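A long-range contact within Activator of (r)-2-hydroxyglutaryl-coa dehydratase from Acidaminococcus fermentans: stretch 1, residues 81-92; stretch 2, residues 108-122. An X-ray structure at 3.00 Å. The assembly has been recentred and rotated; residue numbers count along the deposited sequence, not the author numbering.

Stretch 1, residues 81-92: SELSCHAMGASF
Stretch 2 (108-122) VKVIHVENGTMTNFQ

How do the two backbones lie? Residues 82-92 form a helix, phi/psi near -63/-43, capped at its start by Ser-81 OG, which accepts from Leu-83 N at 3.1 Å. Stretch 2 is a hairpin: Val-110 N donates to Gln-122 O at 2.7 Å and Gln-122 N to Val-110 O at 3.0 Å, and Glu-114 N reaches Thr-117 O at 2.9 Å. The turn carries positive phi at Asn-115 (52/64) and Gly-116 (47/20). The helix crosses strand 108-114 at -55°, axes 8.8 Å apart, and approaches strand 117-122 to 6.8 Å at 116°. Met-88 CA and Gly-116 CA, 4.5 Å apart, set the register.

What packs at the start of the helix? Leu-83 (chi1 m, chi2 -33°) is covered most, its CD1 lying 3.3 Å from Ile-111 CD1 (m, t) and 3.4 Å from Lys-109 CD. Leu-83 CG sits over one face of the Phe-121 ring (chi1 p, chi2 91°), 4.2 Å from the ring centroid, while Leu-83 CB meets Met-118 CG at 4.1 Å. Lys-109 (p, t, 96°, p) lends its aliphatic chain to this apolar cluster.

Why does alanine suit the middle? Ala-87 points toward the hairpin, and its small methyl fits close to both strands: CB is 3.7 Å from Val-113 CG2 (chi1 t), 3.8 Å from Thr-117 C and 4.3 Å from Met-118 CB.

What happens at the turn? Gly-116 is buried beneath Met-88 and Ser-91. Met-88 (-125°, m, 98°) brings CE within 3.5 Å of Gly-116 CA; an ideal CB on this glycine would fall 2.1 Å from Met-88 CE, a clash. Ser-91 (m) donates from OG to Ala-87 O at 3.0 Å, within the helix, while OG also lies 3.0 Å from Gly-116 CA. With no clear hydrogen bond between the stretches, close packing dominates, burying 540 Å² in total.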

# COMPACT_ATOMS: atom_id res chain seq x y z
N SER A 81 11.67 6.34 -24.04
CA SER A 81 10.58 6.08 -23.11
C SER A 81 10.07 4.64 -23.17
O SER A 81 9.93 4.05 -24.26
CB SER A 81 9.42 7.02 -23.41
OG SER A 81 8.27 6.56 -22.74
N GLU A 82 9.78 4.09 -22.00
CA GLU A 82 9.30 2.72 -21.91
C GLU A 82 7.92 2.60 -22.53
O GLU A 82 7.58 1.54 -23.07
CB GLU A 82 9.27 2.26 -20.45
CG GLU A 82 8.88 0.79 -20.28
CD GLU A 82 9.97 -0.02 -19.62
OE1 GLU A 82 10.47 0.41 -18.56
OE2 GLU A 82 10.32 -1.10 -20.16
N LEU A 83 7.14 3.68 -22.48
CA LEU A 83 5.80 3.66 -23.08
C LEU A 83 5.90 3.45 -24.58
O LEU A 83 5.15 2.66 -25.18
CB LEU A 83 5.04 4.98 -22.83
CG LEU A 83 4.40 5.33 -21.47
CD1 LEU A 83 3.92 4.05 -20.80
CD2 LEU A 83 5.40 6.07 -20.59
N SER A 84 6.86 4.15 -25.18
CA SER A 84 7.09 4.11 -26.63
C SER A 84 7.50 2.74 -27.14
O SER A 84 6.97 2.24 -28.15
CB SER A 84 8.18 5.12 -26.99
OG SER A 84 8.18 6.21 -26.08
N CYS A 85 8.43 2.12 -26.44
CA CYS A 85 8.93 0.83 -26.87
C CYS A 85 7.84 -0.20 -26.78
O CYS A 85 7.66 -1.01 -27.70
CB CYS A 85 10.16 0.45 -26.04
SG CYS A 85 11.46 1.76 -26.06
N HIS A 86 7.07 -0.17 -25.70
CA HIS A 86 6.01 -1.15 -25.53
C HIS A 86 5.00 -1.05 -26.64
O HIS A 86 4.51 -2.06 -27.15
CB HIS A 86 5.34 -0.97 -24.18
CG HIS A 86 6.03 -1.70 -23.07
ND1 HIS A 86 6.01 -3.08 -22.96
CD2 HIS A 86 6.77 -1.25 -22.02
CE1 HIS A 86 6.70 -3.44 -21.89
NE2 HIS A 86 7.17 -2.35 -21.30
N ALA A 87 4.72 0.18 -27.04
CA ALA A 87 3.77 0.43 -28.12
C ALA A 87 4.36 -0.09 -29.43
O ALA A 87 3.70 -0.79 -30.20
CB ALA A 87 3.47 1.92 -28.21
N MET A 88 5.63 0.24 -29.65
CA MET A 88 6.33 -0.18 -30.85
C MET A 88 6.41 -1.71 -30.90
O MET A 88 6.07 -2.33 -31.91
CB MET A 88 7.73 0.43 -30.88
CG MET A 88 8.05 1.22 -32.14
SD MET A 88 7.81 0.22 -33.60
CE MET A 88 6.18 0.75 -34.11
N GLY A 89 6.86 -2.30 -29.79
CA GLY A 89 7.00 -3.75 -29.69
C GLY A 89 5.70 -4.51 -29.84
O GLY A 89 5.60 -5.54 -30.55
N ALA A 90 4.67 -4.01 -29.16
CA ALA A 90 3.36 -4.64 -29.22
C ALA A 90 2.96 -4.74 -30.69
O ALA A 90 2.54 -5.81 -31.16
CB ALA A 90 2.36 -3.80 -28.44
N SER A 91 3.13 -3.62 -31.39
CA SER A 91 2.77 -3.51 -32.80
C SER A 91 3.49 -4.51 -33.67
O SER A 91 2.94 -4.99 -34.66
CB SER A 91 3.03 -2.11 -33.32
OG SER A 91 2.10 -1.21 -32.75
N PHE A 92 4.72 -4.83 -33.30
CA PHE A 92 5.51 -5.80 -34.05
C PHE A 92 4.94 -7.20 -33.84
O PHE A 92 4.95 -8.02 -34.75
CB PHE A 92 6.98 -5.75 -33.57
CG PHE A 92 7.88 -6.71 -34.31
CD1 PHE A 92 8.55 -6.32 -35.47
CD2 PHE A 92 8.03 -8.03 -33.87
CE1 PHE A 92 9.35 -7.22 -36.18
CE2 PHE A 92 8.82 -8.94 -34.57
CZ PHE A 92 9.48 -8.54 -35.73
N VAL A 108 2.57 -0.53 -12.95
CA VAL A 108 1.61 -1.01 -13.94
C VAL A 108 1.34 0.16 -14.86
O VAL A 108 1.54 1.31 -14.45
CB VAL A 108 0.26 -1.41 -13.32
CG1 VAL A 108 -0.49 -2.30 -14.28
CG2 VAL A 108 0.46 -2.09 -12.00
N LYS A 109 0.89 -0.12 -16.08
CA LYS A 109 0.58 0.95 -17.03
C LYS A 109 -0.20 0.43 -18.23
O LYS A 109 0.12 -0.63 -18.80
CB LYS A 109 1.88 1.65 -17.48
CG LYS A 109 2.86 0.76 -18.22
CD LYS A 109 4.13 1.53 -18.55
CE LYS A 109 5.23 1.31 -17.50
NZ LYS A 109 5.93 -0.00 -17.69
N VAL A 110 -1.26 1.14 -18.60
CA VAL A 110 -2.08 0.74 -19.73
C VAL A 110 -1.85 1.75 -20.82
O VAL A 110 -1.97 2.96 -20.60
CB VAL A 110 -3.57 0.71 -19.37
CG1 VAL A 110 -4.33 -0.04 -20.46
CG2 VAL A 110 -3.77 0.06 -18.02
N ILE A 111 -1.53 1.26 -22.01
CA ILE A 111 -1.23 2.14 -23.13
C ILE A 111 -2.15 2.00 -24.34
O ILE A 111 -2.45 0.89 -24.81
CB ILE A 111 0.25 1.91 -23.58
CG1 ILE A 111 1.19 2.09 -22.39
CG2 ILE A 111 0.62 2.88 -24.71
CD1 ILE A 111 2.61 1.66 -22.69
N HIS A 112 -2.62 3.14 -24.85
CA HIS A 112 -3.45 3.12 -26.04
C HIS A 112 -2.47 3.29 -27.20
O HIS A 112 -1.66 4.23 -27.21
CB HIS A 112 -4.47 4.25 -26.03
CG HIS A 112 -5.42 4.20 -27.19
ND1 HIS A 112 -5.39 5.10 -28.23
CD2 HIS A 112 -6.37 3.28 -27.52
CE1 HIS A 112 -6.26 4.74 -29.16
NE2 HIS A 112 -6.87 3.64 -28.75
N VAL A 113 -2.55 2.39 -28.18
CA VAL A 113 -1.64 2.41 -29.32
C VAL A 113 -2.29 2.65 -30.67
O VAL A 113 -3.32 2.06 -30.99
CB VAL A 113 -0.84 1.08 -29.42
CG1 VAL A 113 0.06 1.11 -30.65
CG2 VAL A 113 -0.02 0.84 -28.16
N GLU A 114 -1.64 3.51 -31.46
CA GLU A 114 -2.09 3.84 -32.81
C GLU A 114 -0.85 3.96 -33.68
O GLU A 114 0.03 4.80 -33.41
CB GLU A 114 -2.86 5.17 -32.81
CG GLU A 114 -4.21 5.13 -32.09
CD GLU A 114 -5.31 4.43 -32.89
OE1 GLU A 114 -5.00 3.52 -33.71
OE2 GLU A 114 -6.49 4.78 -32.69
N ASN A 115 -0.77 3.12 -34.72
CA ASN A 115 0.39 3.11 -35.63
C ASN A 115 1.65 3.00 -34.79
O ASN A 115 2.45 3.94 -34.77
CB ASN A 115 0.46 4.41 -36.46
CG ASN A 115 -0.67 4.54 -37.47
OD1 ASN A 115 -0.86 3.68 -38.33
ND2 ASN A 115 -1.43 5.63 -37.37
N GLY A 116 1.78 1.87 -34.09
CA GLY A 116 2.95 1.63 -33.25
C GLY A 116 3.37 2.77 -32.32
O GLY A 116 4.50 2.82 -31.85
N THR A 117 2.45 3.68 -32.04
CA THR A 117 2.75 4.80 -31.17
C THR A 117 1.83 4.88 -29.94
O THR A 117 0.69 4.37 -29.94
CB THR A 117 2.66 6.11 -31.95
OG1 THR A 117 3.53 6.03 -33.08
CG2 THR A 117 3.06 7.30 -31.07
N MET A 118 2.34 5.54 -28.91
CA MET A 118 1.58 5.69 -27.68
C MET A 118 0.72 6.94 -27.76
O MET A 118 1.21 8.06 -27.67
CB MET A 118 2.53 5.76 -26.50
CG MET A 118 1.84 5.92 -25.17
SD MET A 118 2.03 7.59 -24.53
CE MET A 118 0.50 8.33 -24.92
N THR A 119 -0.57 6.71 -27.95
CA THR A 119 -1.57 7.77 -28.05
C THR A 119 -1.84 8.38 -26.69
O THR A 119 -1.66 9.57 -26.48
CB THR A 119 -2.87 7.20 -28.60
OG1 THR A 119 -2.72 6.92 -30.00
CG2 THR A 119 -4.03 8.16 -28.35
N ASN A 120 -2.27 7.53 -25.76
CA ASN A 120 -2.57 7.95 -24.40
C ASN A 120 -2.20 6.80 -23.48
O ASN A 120 -2.01 5.67 -23.94
CB ASN A 120 -4.06 8.28 -24.26
CG ASN A 120 -4.42 8.78 -22.86
OD1 ASN A 120 -3.68 9.59 -22.28
ND2 ASN A 120 -5.55 8.31 -22.32
N PHE A 121 -2.10 7.10 -22.19
CA PHE A 121 -1.74 6.07 -21.21
C PHE A 121 -2.02 6.48 -19.77
O PHE A 121 -2.06 7.67 -19.43
CB PHE A 121 -0.24 5.77 -21.32
CG PHE A 121 0.61 6.77 -20.60
CD1 PHE A 121 0.96 6.57 -19.26
CD2 PHE A 121 0.99 7.95 -21.22
CE1 PHE A 121 1.68 7.55 -18.56
CE2 PHE A 121 1.71 8.93 -20.53
CZ PHE A 121 2.05 8.73 -19.20
N GLN A 122 -2.14 5.47 -18.92
CA GLN A 122 -2.37 5.65 -17.50
C GLN A 122 -1.37 4.69 -16.84
O GLN A 122 -1.23 3.54 -17.28
CB GLN A 122 -3.80 5.24 -17.14
CG GLN A 122 -4.38 5.98 -15.95
CD GLN A 122 -4.93 7.35 -16.32
OE1 GLN A 122 -5.18 8.18 -15.45
NE2 GLN A 122 -5.12 7.59 -17.62